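Dihydrofolate reductase, putative (Aspergillus flavus, PDB 6DRS) probably catalyses the NADPH-dependent reduction of dihydrofolate to tetrahydrofolate, and is held here with NADP and an antifolate inhibitor. Local coordinates at residues M60-K65 and R80-V85; R87-V92 and A129-G134; E182-D187 and W231-E236; M178-K183 and Q240-E245. All blocks are in the same frame, centred on the assembly; numbering follows the deposited sequence.

Contact 1. Residues M60-K65 and R80-V85; sequences MIMGRK and RINVIV. With NAP (NADP nicotinamide-adenine-dinucleotide phosphate), chain H; SO4 (sulfate ion), chain C.
V85 N reaches M62 O at 2.8 Å in one of four sound backbone hydrogen bonds that join 60-63 to 81-85 as parallel strands. M60 N donates to I81 O, also at 2.8 Å, and V83 is used from both its N and its O, so the ladder runs unbroken to G63. On one face of the sheet I61 lies beside V83, and its CG2 meets V85 CG2 at 3.8 Å; branched aliphatic residues suit a face that helix 135-146 packs against. On the other face the methyls of M60 and M62 pack on N82 OD1, each CE at 3.6 Å, while the amide is held from outside, N82 ND2 donating to L77 O and D128 O. M60 SD lies 3.6 Å from R80 CD, and the bend at chi3 (-58°) carries CE over one face of the R80 guanidinium; the flexible thioether can follow such a bend. R80 itself is tied to T48 and G78, with a weak bond to the inhibitor. These elements form a beta-alpha-beta unit, strand 57-63, helix 64-69, strand 81-85, and the helix starts where the cofactor binds. G63, at the N-cap, has no side chain, which leaves room for NAP O5B. R64, bent at chi2 and chi3, brings its guanidinium edge to the 2'-phosphate: R64 NE to NAP O2X and R64 NH2 to NAP O1X, both 2.6 Å. NH1 forms a salt bridge with D68.

Contact 2. Residues R87-V92 and A129-G134; sequences RDVEGV and AIVSSG. With NAP (NADP nicotinamide-adenine-dinucleotide phosphate), chain H.
V89, in the first turn of helix 89-116, brings its CA within 6.1 Å of V131 CA on strand 128-132, and no hydrogen bond crosses between the two segments. The V89 and V131 side chains point in opposing directions and overlap flank to flank, CG1 to CG1 at 4.1 Å, and V131 CG1 also touches V92 CG1 from the next turn. With CG1 of V131 anti to the backbone N (chi1 179°), this one methyl serves both helix residues. The other branch of V89, CG2, rests on the backbone where the strand ends, 3.8 Å from S133 CA, with S133 CB beside it. Valines suit this close approach, their branched CB giving two methyls without a long chain. It lies in the adenosine-binding part of the DHFR alpha/beta fold, where strand 128-132 borders strand 81-85 and S132 is bonded to D141 of helix 135-146. The helix start is capped by D88: its OD1 accepts from G91 N at 3.0 Å, met from above the carboxylate plane, a task for which the short aspartate is well fitted. Just before it, R87 N donates to NAP O3X at 2.9 Å, an oxygen of the 2'-phosphate. The R87 chain then runs extended from CG to NE and lays its flat guanidinium over the adenine, NAP C5A 3.3 Å above its plane and offset toward the rim.

Contact 3. Residues E182-D187 and W231-E236; sequences EKKGVD and WKDEGE
Hydrogen bonds carry the centre of this contact, and both come from K184. Its N donates to E236 O at 2.9 Å, nearly straight at the hydrogen (170°), while its NZ reaches G235 O at 3.0 Å. K184 CG stands anti to its own carbonyl carbon (chi1 -41°), and three further bends in the chain curl the ammonium back over the turn; a long, flexible lysine can take that course. Charge adds a weaker link: NZ and D233 OD1 form a long salt bridge of 3.7 Å, the aspartate crossing the lysine at about a right angle. The turn belongs to the hairpin made by strand 232-234 and strand 237-246, and G235, with its positive phi of 71°, lets the chain reverse there. Strand 174-183 also pairs with 237-246, so the contact ties the end of that strand to the turn at the surface. Van der Waals packing is the third kind. The E182 carboxylate approaches W231 CH2 obliquely, CD at 3.7 Å, with the two planes 33° apart. R238 connects the pair, forming a salt bridge with E182 and a cation-pi contact with W231.

Contact 4. Residues M178-K183 and Q240-E245; sequences MTNVEK and QMVGYE
N180 and Q240 face each other as a hydrogen-bonded antiparallel pair, and their amides join as well: N180 ND2 donates to Q240 OE1 at 2.9 Å. ND2 meets OE1 in the glutamine's carbonyl plane, on a lone pair, and OE1 lies close to the N180 amide plane, although the two planes are turned 43° apart. Q240 gets there by holding CG between its backbone N and carbonyl carbon (chi1 66°) and then running straight, while N180, one carbon shorter, keeps CG beside its backbone N (chi1 -61°). Amides suit this partly exposed face, since each can both donate and accept a hydrogen bond. A water takes a weak bond from the same ND2 and also bonds Y244 OH. Next along the face, V242 CG2 packs on M178 CB at 4.2 Å. T179 and M241 project together from the other face, T179 OG1 lying 3.7 Å from M241 CG. The hydroxyl is bonded to D40, and T179 touches the inhibitor, so a small polar side chain fits here. Backbone bonds flank this pair, among them M178 N to V242 O at 2.9 Å and N180 N to Q240 O at 2.7 Å. Strands 174-183 and 237-246 form an antiparallel pair of the central dihydrofolate reductase sheet, the chain's last strand joining it antiparallel, with T179 in the inhibitor pocket.

How the contacts relate
Contacts 1 and 2 adjoin, their centres about 10 Å apart: N82 O lies 2.8 Å from I130 N, probably hydrogen-bonded, so strand 81-85 is shared between neighbours on both sides. Both touch NADP, contact 1 through R64 and contact 2 through R87, and together they grip its 2'-phosphate. Contacts 3 and 4 lie on the opposite side of the chain's centre, about 14 Å apart between centres, and share E182 and K183; W231 CZ3 of contact 3 packs 3.6 Å from N180 O. The inhibitor is approached from both halves, by R80 of contact 1 and T179 of contact 4, whose contacts are about 22 Å apart between centres. All four reach one sheet.

Contact 1. Residues M60-K65 and R80-V85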
# COMPACT_ATOMS: atom_id res chain seq x y z
N MET A 60 -1.84 -3.00 7.13
CA MET A 60 -2.28 -2.55 5.79
C MET A 60 -3.78 -2.85 5.62
O MET A 60 -4.21 -3.99 5.77
CB MET A 60 -1.49 -3.27 4.70
CG MET A 60 -0.03 -2.91 4.75
SD MET A 60 0.83 -3.83 3.51
CE MET A 60 0.44 -5.52 3.99
N ILE A 61 -4.59 -1.84 5.39
CA ILE A 61 -5.99 -2.12 5.13
C ILE A 61 -6.22 -2.17 3.61
O ILE A 61 -5.81 -1.25 2.89
CB ILE A 61 -6.88 -1.11 5.87
CG1 ILE A 61 -6.58 -1.21 7.36
CG2 ILE A 61 -8.35 -1.38 5.58
CD1 ILE A 61 -7.24 -0.14 8.19
N MET A 62 -6.84 -3.26 3.14
CA MET A 62 -7.01 -3.50 1.70
C MET A 62 -8.42 -4.03 1.38
O MET A 62 -9.06 -4.69 2.20
CB MET A 62 -5.95 -4.48 1.18
CG MET A 62 -6.15 -5.90 1.67
SD MET A 62 -4.62 -6.83 1.53
CE MET A 62 -3.85 -6.34 3.08
N GLY A 63 -8.91 -3.74 0.17
CA GLY A 63 -10.13 -4.38 -0.31
C GLY A 63 -9.87 -5.84 -0.67
O GLY A 63 -8.72 -6.24 -0.92
N ARG A 64 -10.93 -6.65 -0.70
CA ARG A 64 -10.76 -8.08 -0.93
C ARG A 64 -10.10 -8.35 -2.29
O ARG A 64 -9.32 -9.30 -2.43
CB ARG A 64 -12.07 -8.84 -0.65
CG ARG A 64 -11.94 -10.35 -0.72
CD ARG A 64 -11.99 -10.90 -2.14
NE ARG A 64 -13.20 -10.36 -2.75
CZ ARG A 64 -13.51 -10.45 -4.03
NH1 ARG A 64 -12.68 -11.02 -4.89
NH2 ARG A 64 -14.65 -9.93 -4.45
N LYS A 65 -10.37 -7.51 -3.30
CA LYS A 65 -9.82 -7.76 -4.63
C LYS A 65 -8.30 -7.51 -4.63
O LYS A 65 -7.54 -8.26 -5.27
CB LYS A 65 -10.54 -6.93 -5.69
CG LYS A 65 -11.85 -7.54 -6.18
CD LYS A 65 -12.73 -6.51 -6.85
CE LYS A 65 -13.88 -7.10 -7.65
NZ LYS A 65 -15.00 -6.14 -7.68
N ARG A 80 3.52 -7.75 8.45
CA ARG A 80 2.54 -6.72 8.67
C ARG A 80 1.22 -7.36 9.13
O ARG A 80 1.03 -8.56 9.01
CB ARG A 80 2.33 -5.93 7.37
CG ARG A 80 3.40 -4.89 7.08
CD ARG A 80 3.64 -4.78 5.59
NE ARG A 80 4.26 -5.98 5.03
CZ ARG A 80 4.59 -6.15 3.75
NH1 ARG A 80 4.45 -5.16 2.86
NH2 ARG A 80 5.09 -7.31 3.36
N ILE A 81 0.33 -6.56 9.65
CA ILE A 81 -1.04 -7.00 9.90
C ILE A 81 -1.85 -6.72 8.62
O ILE A 81 -1.92 -5.57 8.17
CB ILE A 81 -1.60 -6.22 11.10
CG1 ILE A 81 -0.81 -6.51 12.38
CG2 ILE A 81 -3.10 -6.47 11.28
CD1 ILE A 81 -0.84 -5.40 13.40
N ASN A 82 -2.39 -7.75 8.00
CA ASN A 82 -3.15 -7.61 6.79
C ASN A 82 -4.61 -7.51 7.19
O ASN A 82 -5.11 -8.35 7.95
CB ASN A 82 -2.91 -8.78 5.85
CG ASN A 82 -1.50 -8.85 5.32
OD1 ASN A 82 -1.30 -8.72 4.12
ND2 ASN A 82 -0.52 -9.11 6.18
N VAL A 83 -5.29 -6.47 6.73
CA VAL A 83 -6.70 -6.30 7.11
C VAL A 83 -7.55 -6.28 5.84
O VAL A 83 -7.47 -5.32 5.07
CB VAL A 83 -6.93 -5.05 7.97
CG1 VAL A 83 -8.38 -4.98 8.45
CG2 VAL A 83 -5.97 -4.99 9.15
N ILE A 84 -8.32 -7.34 5.62
CA ILE A 84 -9.05 -7.53 4.35
C ILE A 84 -10.50 -7.08 4.54
O ILE A 84 -11.20 -7.63 5.38
CB ILE A 84 -8.96 -8.99 3.85
CG1 ILE A 84 -7.52 -9.42 3.57
CG2 ILE A 84 -9.84 -9.19 2.62
CD1 ILE A 84 -6.85 -10.20 4.67
N VAL A 85 -10.92 -6.07 3.76
CA VAL A 85 -12.28 -5.50 3.86
C VAL A 85 -13.19 -6.14 2.80
O VAL A 85 -12.87 -6.13 1.61
CB VAL A 85 -12.28 -3.96 3.74
CG1 VAL A 85 -13.70 -3.40 3.68
CG2 VAL A 85 -11.51 -3.33 4.89
PA NAP H . -10.65 -3.15 -4.06
O1A NAP H . -9.26 -3.68 -3.84
O2A NAP H . -11.20 -1.83 -3.66
O5B NAP H . -11.69 -4.28 -3.54
C5B NAP H . -13.10 -4.27 -3.83
C4B NAP H . -13.71 -5.27 -2.87
O4B NAP H . -13.53 -4.79 -1.53
C3B NAP H . -15.21 -5.45 -3.01
O3B NAP H . -15.51 -6.43 -4.02
C2B NAP H . -15.60 -5.92 -1.62
O2B NAP H . -15.16 -7.26 -1.42
C1B NAP H . -14.68 -5.12 -0.72
N9A NAP H . -15.30 -3.87 -0.32
C8A NAP H . -15.12 -2.74 -1.03
N7A NAP H . -15.80 -1.73 -0.45
C5A NAP H . -16.41 -2.21 0.66
C6A NAP H . -17.27 -1.63 1.71
N6A NAP H . -17.56 -0.33 1.64
N1A NAP H . -17.73 -2.41 2.72
C2A NAP H . -17.39 -3.71 2.74
N3A NAP H . -16.60 -4.30 1.80
C4A NAP H . -16.08 -3.63 0.74
O3 NAP H . -10.93 -3.43 -5.66
PN NAP H . -10.74 -2.43 -6.93
O1N NAP H . -11.16 -1.06 -6.61
O2N NAP H . -11.41 -3.22 -8.03
O5D NAP H . -9.16 -2.48 -7.17
C5D NAP H . -8.51 -3.69 -7.43
C4D NAP H . -7.57 -3.32 -8.56
O4D NAP H . -6.79 -2.20 -8.14
C3D NAP H . -6.61 -4.40 -9.00
O3D NAP H . -6.43 -4.25 -10.43
C2D NAP H . -5.35 -4.03 -8.26
O2D NAP H . -4.22 -4.52 -8.93
C1D NAP H . -5.40 -2.52 -8.26
N1N NAP H . -4.60 -1.93 -7.16
C2N NAP H . -3.57 -1.12 -7.50
C3N NAP H . -2.75 -0.53 -6.52
C7N NAP H . -1.60 0.39 -6.93
O7N NAP H . -0.94 1.00 -6.08
N7N NAP H . -1.33 0.51 -8.24
C4N NAP H . -3.00 -0.84 -5.16
C5N NAP H . -4.07 -1.68 -4.86
C6N NAP H . -4.86 -2.23 -5.87
P2B NAP H . -16.15 -8.51 -1.63
O1X NAP H . -16.45 -8.56 -3.12
O2X NAP H . -15.26 -9.69 -1.29
O3X NAP H . -17.28 -8.05 -0.76
S SO4 C . -14.59 -10.94 -7.99
O1 SO4 C . -14.23 -10.63 -9.39
O2 SO4 C . -13.44 -10.48 -7.18
O3 SO4 C . -15.86 -10.24 -7.63
O4 SO4 C . -14.78 -12.41 -7.83

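Contact 2. Residues R87-V92 and A129-G134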
# COMPACT_ATOMS: atom_id res chain seq x y z
N ARG A 87 -17.56 -7.76 2.07
CA ARG A 87 -18.97 -7.83 2.45
C ARG A 87 -19.36 -9.28 2.76
O ARG A 87 -20.49 -9.55 3.11
CB ARG A 87 -19.85 -7.25 1.35
CG ARG A 87 -19.78 -5.73 1.27
CD ARG A 87 -20.82 -5.12 0.36
NE ARG A 87 -20.65 -3.67 0.32
CZ ARG A 87 -19.87 -3.04 -0.54
NH1 ARG A 87 -19.25 -3.71 -1.51
NH2 ARG A 87 -19.71 -1.73 -0.42
N ASP A 88 -18.42 -10.22 2.63
CA ASP A 88 -18.68 -11.59 3.03
C ASP A 88 -17.62 -12.04 4.05
O ASP A 88 -16.73 -12.89 3.75
CB ASP A 88 -18.83 -12.50 1.81
CG ASP A 88 -18.80 -13.97 2.19
OD1 ASP A 88 -19.35 -14.30 3.27
OD2 ASP A 88 -18.21 -14.78 1.45
N VAL A 89 -17.74 -11.50 5.28
CA VAL A 89 -16.73 -11.75 6.34
C VAL A 89 -16.60 -13.25 6.57
O VAL A 89 -15.48 -13.79 6.66
CB VAL A 89 -17.03 -10.99 7.65
CG1 VAL A 89 -16.10 -11.43 8.78
CG2 VAL A 89 -16.91 -9.49 7.45
N GLU A 90 -17.76 -13.91 6.62
CA GLU A 90 -17.87 -15.32 6.99
C GLU A 90 -17.04 -16.17 6.03
O GLU A 90 -16.14 -16.91 6.47
CB GLU A 90 -19.33 -15.79 7.04
CG GLU A 90 -20.28 -14.84 7.78
CD GLU A 90 -20.81 -13.62 7.03
OE1 GLU A 90 -20.12 -13.10 6.13
OE2 GLU A 90 -21.93 -13.18 7.36
N GLY A 91 -17.33 -16.05 4.73
CA GLY A 91 -16.68 -16.88 3.72
C GLY A 91 -15.21 -16.54 3.57
O GLY A 91 -14.36 -17.44 3.50
N VAL A 92 -14.91 -15.24 3.55
CA VAL A 92 -13.53 -14.76 3.30
C VAL A 92 -12.63 -15.07 4.52
O VAL A 92 -11.49 -15.57 4.36
CB VAL A 92 -13.56 -13.26 2.92
CG1 VAL A 92 -12.16 -12.67 2.78
CG2 VAL A 92 -14.36 -13.04 1.64
N ALA A 129 -3.37 -11.71 9.72
CA ALA A 129 -4.42 -11.34 8.78
C ALA A 129 -5.76 -11.40 9.49
O ALA A 129 -6.04 -12.37 10.18
CB ALA A 129 -4.41 -12.26 7.59
N ILE A 130 -6.56 -10.36 9.31
CA ILE A 130 -7.91 -10.33 9.85
C ILE A 130 -8.87 -9.75 8.81
O ILE A 130 -8.47 -9.00 7.92
CB ILE A 130 -7.95 -9.54 11.16
CG1 ILE A 130 -7.73 -8.05 10.92
CG2 ILE A 130 -6.91 -10.08 12.13
CD1 ILE A 130 -7.39 -7.26 12.18
N VAL A 131 -10.15 -10.08 8.94
CA VAL A 131 -11.16 -9.73 7.94
C VAL A 131 -12.22 -8.87 8.61
O VAL A 131 -12.69 -9.26 9.63
CB VAL A 131 -11.79 -11.00 7.36
CG1 VAL A 131 -12.86 -10.68 6.32
CG2 VAL A 131 -10.75 -11.97 6.80
N SER A 132 -12.57 -7.72 8.05
CA SER A 132 -13.53 -6.79 8.62
C SER A 132 -14.60 -6.49 7.58
O SER A 132 -14.40 -6.72 6.38
CB SER A 132 -12.86 -5.50 9.03
OG SER A 132 -11.65 -5.78 9.73
N SER A 133 -15.69 -5.89 8.05
CA SER A 133 -16.91 -5.68 7.27
C SER A 133 -16.91 -4.29 6.62
O SER A 133 -17.85 -3.91 5.91
CB SER A 133 -18.11 -5.84 8.17
OG SER A 133 -18.12 -4.79 9.13
N GLY A 134 -15.85 -3.53 6.86
CA GLY A 134 -15.76 -2.17 6.37
C GLY A 134 -14.44 -1.54 6.75
O GLY A 134 -13.65 -2.12 7.51
PA NAP H . -10.65 -3.15 -4.06
O1A NAP H . -9.26 -3.68 -3.84
O2A NAP H . -11.20 -1.83 -3.66
O5B NAP H . -11.69 -4.28 -3.54
C5B NAP H . -13.10 -4.27 -3.83
C4B NAP H . -13.71 -5.27 -2.87
O4B NAP H . -13.53 -4.79 -1.53
C3B NAP H . -15.21 -5.45 -3.01
O3B NAP H . -15.51 -6.43 -4.02
C2B NAP H . -15.60 -5.92 -1.62
O2B NAP H . -15.16 -7.26 -1.42
C1B NAP H . -14.68 -5.12 -0.72
N9A NAP H . -15.30 -3.87 -0.32
C8A NAP H . -15.12 -2.74 -1.03
N7A NAP H . -15.80 -1.73 -0.45
C5A NAP H . -16.41 -2.21 0.66
C6A NAP H . -17.27 -1.63 1.71
N6A NAP H . -17.56 -0.33 1.64
N1A NAP H . -17.73 -2.41 2.72
C2A NAP H . -17.39 -3.71 2.74
N3A NAP H . -16.60 -4.30 1.80
C4A NAP H . -16.08 -3.63 0.74
O3 NAP H . -10.93 -3.43 -5.66
PN NAP H . -10.74 -2.43 -6.93
O1N NAP H . -11.16 -1.06 -6.61
O2N NAP H . -11.41 -3.22 -8.03
O5D NAP H . -9.16 -2.48 -7.17
C5D NAP H . -8.51 -3.69 -7.43
C4D NAP H . -7.57 -3.32 -8.56
O4D NAP H . -6.79 -2.20 -8.14
C3D NAP H . -6.61 -4.40 -9.00
O3D NAP H . -6.43 -4.25 -10.43
C2D NAP H . -5.35 -4.03 -8.26
O2D NAP H . -4.22 -4.52 -8.93
C1D NAP H . -5.40 -2.52 -8.26
N1N NAP H . -4.60 -1.93 -7.16
C2N NAP H . -3.57 -1.12 -7.50
C3N NAP H . -2.75 -0.53 -6.52
C7N NAP H . -1.60 0.39 -6.93
O7N NAP H . -0.94 1.00 -6.08
N7N NAP H . -1.33 0.51 -8.24
C4N NAP H . -3.00 -0.84 -5.16
C5N NAP H . -4.07 -1.68 -4.86
C6N NAP H . -4.86 -2.23 -5.87
P2B NAP H . -16.15 -8.51 -1.63
O1X NAP H . -16.45 -8.56 -3.12
O2X NAP H . -15.26 -9.69 -1.29
O3X NAP H . -17.28 -8.05 -0.76

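Contact 3. Residues E182-D187 and W231-E236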
# COMPACT_ATOMS: atom_id res chain seq x y z
N GLU A 182 5.61 6.28 -15.35
CA GLU A 182 5.44 6.75 -16.72
C GLU A 182 6.28 5.88 -17.66
O GLU A 182 7.37 5.47 -17.29
CB GLU A 182 5.91 8.19 -16.84
CG GLU A 182 4.77 9.17 -16.68
CD GLU A 182 5.17 10.62 -16.53
OE1 GLU A 182 6.27 10.98 -17.01
OE2 GLU A 182 4.38 11.38 -15.94
N LYS A 183 5.79 5.64 -18.89
CA LYS A 183 6.66 4.96 -19.90
C LYS A 183 7.73 5.96 -20.38
O LYS A 183 7.48 7.18 -20.42
CB LYS A 183 5.80 4.45 -21.05
CG LYS A 183 4.95 3.21 -20.78
CD LYS A 183 4.65 2.48 -22.07
CE LYS A 183 3.95 1.14 -21.93
NZ LYS A 183 2.50 1.37 -21.81
N LYS A 184 8.93 5.47 -20.70
CA LYS A 184 9.95 6.29 -21.42
C LYS A 184 9.39 6.63 -22.81
O LYS A 184 8.70 5.81 -23.41
CB LYS A 184 11.27 5.55 -21.63
CG LYS A 184 11.79 4.70 -20.48
CD LYS A 184 12.63 5.46 -19.49
CE LYS A 184 14.09 5.52 -19.88
NZ LYS A 184 14.76 4.25 -19.56
N GLY A 185 9.68 7.83 -23.31
CA GLY A 185 9.27 8.19 -24.69
C GLY A 185 9.84 7.22 -25.72
O GLY A 185 10.86 6.56 -25.46
N VAL A 186 9.19 7.07 -26.89
CA VAL A 186 9.82 6.22 -27.91
C VAL A 186 10.33 7.09 -29.06
O VAL A 186 11.54 7.08 -29.33
CB VAL A 186 8.98 4.99 -28.33
CG1 VAL A 186 9.29 4.52 -29.74
CG2 VAL A 186 9.24 3.86 -27.34
N ASP A 187 9.47 7.88 -29.69
CA ASP A 187 10.03 8.85 -30.63
C ASP A 187 9.81 10.25 -30.06
O ASP A 187 9.16 11.08 -30.69
CB ASP A 187 9.54 8.61 -32.07
CG ASP A 187 10.04 7.31 -32.68
OD1 ASP A 187 11.27 7.17 -32.87
OD2 ASP A 187 9.20 6.42 -32.94
N TRP A 231 12.89 11.76 -10.66
CA TRP A 231 12.62 10.63 -11.58
C TRP A 231 13.83 9.71 -11.60
O TRP A 231 14.93 10.19 -11.55
CB TRP A 231 12.27 11.09 -13.00
CG TRP A 231 10.94 11.76 -13.12
CD1 TRP A 231 10.74 13.10 -13.20
CD2 TRP A 231 9.63 11.15 -13.15
NE1 TRP A 231 9.39 13.38 -13.26
CE2 TRP A 231 8.69 12.21 -13.25
CE3 TRP A 231 9.15 9.84 -13.14
CZ2 TRP A 231 7.31 11.99 -13.33
CZ3 TRP A 231 7.80 9.63 -13.21
CH2 TRP A 231 6.89 10.69 -13.30
N LYS A 232 13.59 8.41 -11.67
CA LYS A 232 14.64 7.38 -11.67
C LYS A 232 14.25 6.35 -12.74
O LYS A 232 13.07 6.04 -12.91
CB LYS A 232 14.68 6.70 -10.30
CG LYS A 232 14.32 7.60 -9.12
CD LYS A 232 13.48 6.93 -8.04
CE LYS A 232 14.25 5.83 -7.32
NZ LYS A 232 13.36 5.03 -6.45
N ASP A 233 15.22 5.84 -13.48
CA ASP A 233 14.89 5.00 -14.62
C ASP A 233 14.77 3.57 -14.12
O ASP A 233 15.62 3.13 -13.40
CB ASP A 233 15.90 5.14 -15.76
CG ASP A 233 15.66 6.36 -16.65
OD1 ASP A 233 14.49 6.77 -16.82
OD2 ASP A 233 16.66 6.88 -17.16
N GLU A 234 13.71 2.87 -14.50
CA GLU A 234 13.59 1.46 -14.18
C GLU A 234 13.16 0.72 -15.45
O GLU A 234 11.98 0.46 -15.63
CB GLU A 234 12.59 1.26 -13.03
CG GLU A 234 12.74 2.25 -11.88
CD GLU A 234 13.89 2.00 -10.91
OE1 GLU A 234 14.49 0.90 -10.95
OE2 GLU A 234 14.19 2.92 -10.09
N GLY A 235 14.11 0.41 -16.32
CA GLY A 235 13.81 -0.32 -17.56
C GLY A 235 13.03 0.55 -18.54
O GLY A 235 13.53 1.58 -18.96
N GLU A 236 11.79 0.18 -18.83
CA GLU A 236 10.97 0.95 -19.77
C GLU A 236 10.08 1.97 -19.05
O GLU A 236 9.38 2.76 -19.73
CB GLU A 236 10.11 0.03 -20.64
CG GLU A 236 10.87 -0.52 -21.84
CD GLU A 236 11.06 -2.02 -21.78
OE1 GLU A 236 10.22 -2.69 -21.12
OE2 GLU A 236 12.03 -2.52 -22.39

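Contact 4. Residues M178-K183 and Q240-E245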
# COMPACT_ATOMS: atom_id res chain seq x y z
N MET A 178 2.59 8.59 -3.06
CA MET A 178 2.26 8.14 -4.41
C MET A 178 3.53 7.89 -5.22
O MET A 178 4.44 8.73 -5.24
CB MET A 178 1.38 9.17 -5.13
CG MET A 178 1.06 8.74 -6.57
SD MET A 178 -0.06 9.84 -7.46
CE MET A 178 -1.60 9.66 -6.55
N THR A 179 3.61 6.72 -5.86
CA THR A 179 4.65 6.50 -6.84
C THR A 179 4.07 6.80 -8.23
O THR A 179 3.11 6.13 -8.66
CB THR A 179 5.18 5.07 -6.81
OG1 THR A 179 5.59 4.71 -5.49
CG2 THR A 179 6.32 4.89 -7.80
N ASN A 180 4.62 7.81 -8.91
CA ASN A 180 4.27 8.13 -10.32
C ASN A 180 5.07 7.22 -11.25
O ASN A 180 6.29 7.10 -11.12
CB ASN A 180 4.55 9.58 -10.71
CG ASN A 180 3.74 10.51 -9.87
OD1 ASN A 180 2.58 10.21 -9.57
ND2 ASN A 180 4.36 11.57 -9.39
N VAL A 181 4.34 6.58 -12.17
CA VAL A 181 4.89 5.62 -13.12
C VAL A 181 4.58 6.12 -14.54
O VAL A 181 3.42 6.36 -14.87
CB VAL A 181 4.32 4.19 -12.89
CG1 VAL A 181 4.76 3.23 -13.98
CG2 VAL A 181 4.72 3.65 -11.52
N GLU A 182 5.61 6.28 -15.35
CA GLU A 182 5.44 6.75 -16.72
C GLU A 182 6.28 5.88 -17.66
O GLU A 182 7.37 5.47 -17.29
CB GLU A 182 5.91 8.19 -16.84
CG GLU A 182 4.77 9.17 -16.68
CD GLU A 182 5.17 10.62 -16.53
OE1 GLU A 182 6.27 10.98 -17.01
OE2 GLU A 182 4.38 11.38 -15.94
N LYS A 183 5.79 5.64 -18.89
CA LYS A 183 6.66 4.96 -19.90
C LYS A 183 7.73 5.96 -20.38
O LYS A 183 7.48 7.18 -20.42
CB LYS A 183 5.80 4.45 -21.05
CG LYS A 183 4.95 3.21 -20.78
CD LYS A 183 4.65 2.48 -22.07
CE LYS A 183 3.95 1.14 -21.93
NZ LYS A 183 2.50 1.37 -21.81
N GLN A 240 8.88 8.15 -9.71
CA GLN A 240 9.22 9.10 -8.66
C GLN A 240 8.17 8.96 -7.55
O GLN A 240 7.01 8.56 -7.83
CB GLN A 240 9.32 10.54 -9.18
CG GLN A 240 7.98 11.08 -9.65
CD GLN A 240 7.85 12.58 -9.81
OE1 GLN A 240 6.75 13.09 -9.93
NE2 GLN A 240 8.97 13.29 -9.85
N MET A 241 8.56 9.33 -6.32
CA MET A 241 7.69 9.21 -5.15
C MET A 241 7.37 10.62 -4.63
O MET A 241 8.26 11.45 -4.49
CB MET A 241 8.37 8.37 -4.06
CG MET A 241 8.32 6.85 -4.35
SD MET A 241 9.46 6.26 -5.63
CE MET A 241 9.47 4.49 -5.33
N VAL A 242 6.10 10.90 -4.40
CA VAL A 242 5.71 12.21 -3.96
C VAL A 242 4.68 12.02 -2.84
O VAL A 242 4.22 10.90 -2.63
CB VAL A 242 5.19 13.07 -5.13
CG1 VAL A 242 6.20 13.18 -6.27
CG2 VAL A 242 3.86 12.55 -5.67
N GLY A 243 4.32 13.08 -2.13
CA GLY A 243 3.25 12.94 -1.17
C GLY A 243 2.30 14.11 -1.19
O GLY A 243 2.67 15.24 -1.52
N TYR A 244 1.06 13.86 -0.81
CA TYR A 244 0.03 14.86 -0.80
C TYR A 244 -0.67 14.81 0.55
O TYR A 244 -0.96 13.72 1.05
CB TYR A 244 -1.01 14.55 -1.88
CG TYR A 244 -0.52 14.74 -3.29
CD1 TYR A 244 -0.51 15.99 -3.88
CD2 TYR A 244 -0.08 13.66 -4.05
CE1 TYR A 244 -0.04 16.19 -5.17
CE2 TYR A 244 0.38 13.84 -5.34
CZ TYR A 244 0.40 15.10 -5.90
OH TYR A 244 0.84 15.27 -7.17
N GLU A 245 -0.89 15.97 1.16
CA GLU A 245 -1.65 15.99 2.38
C GLU A 245 -2.92 16.78 2.11
O GLU A 245 -2.88 17.72 1.33
CB GLU A 245 -0.82 16.55 3.55
CG GLU A 245 -0.71 18.06 3.58
CD GLU A 245 0.41 18.58 4.46
OE1 GLU A 245 0.89 17.80 5.32
OE2 GLU A 245 0.84 19.76 4.28
O HOH W 1 2.60 13.99 -9.04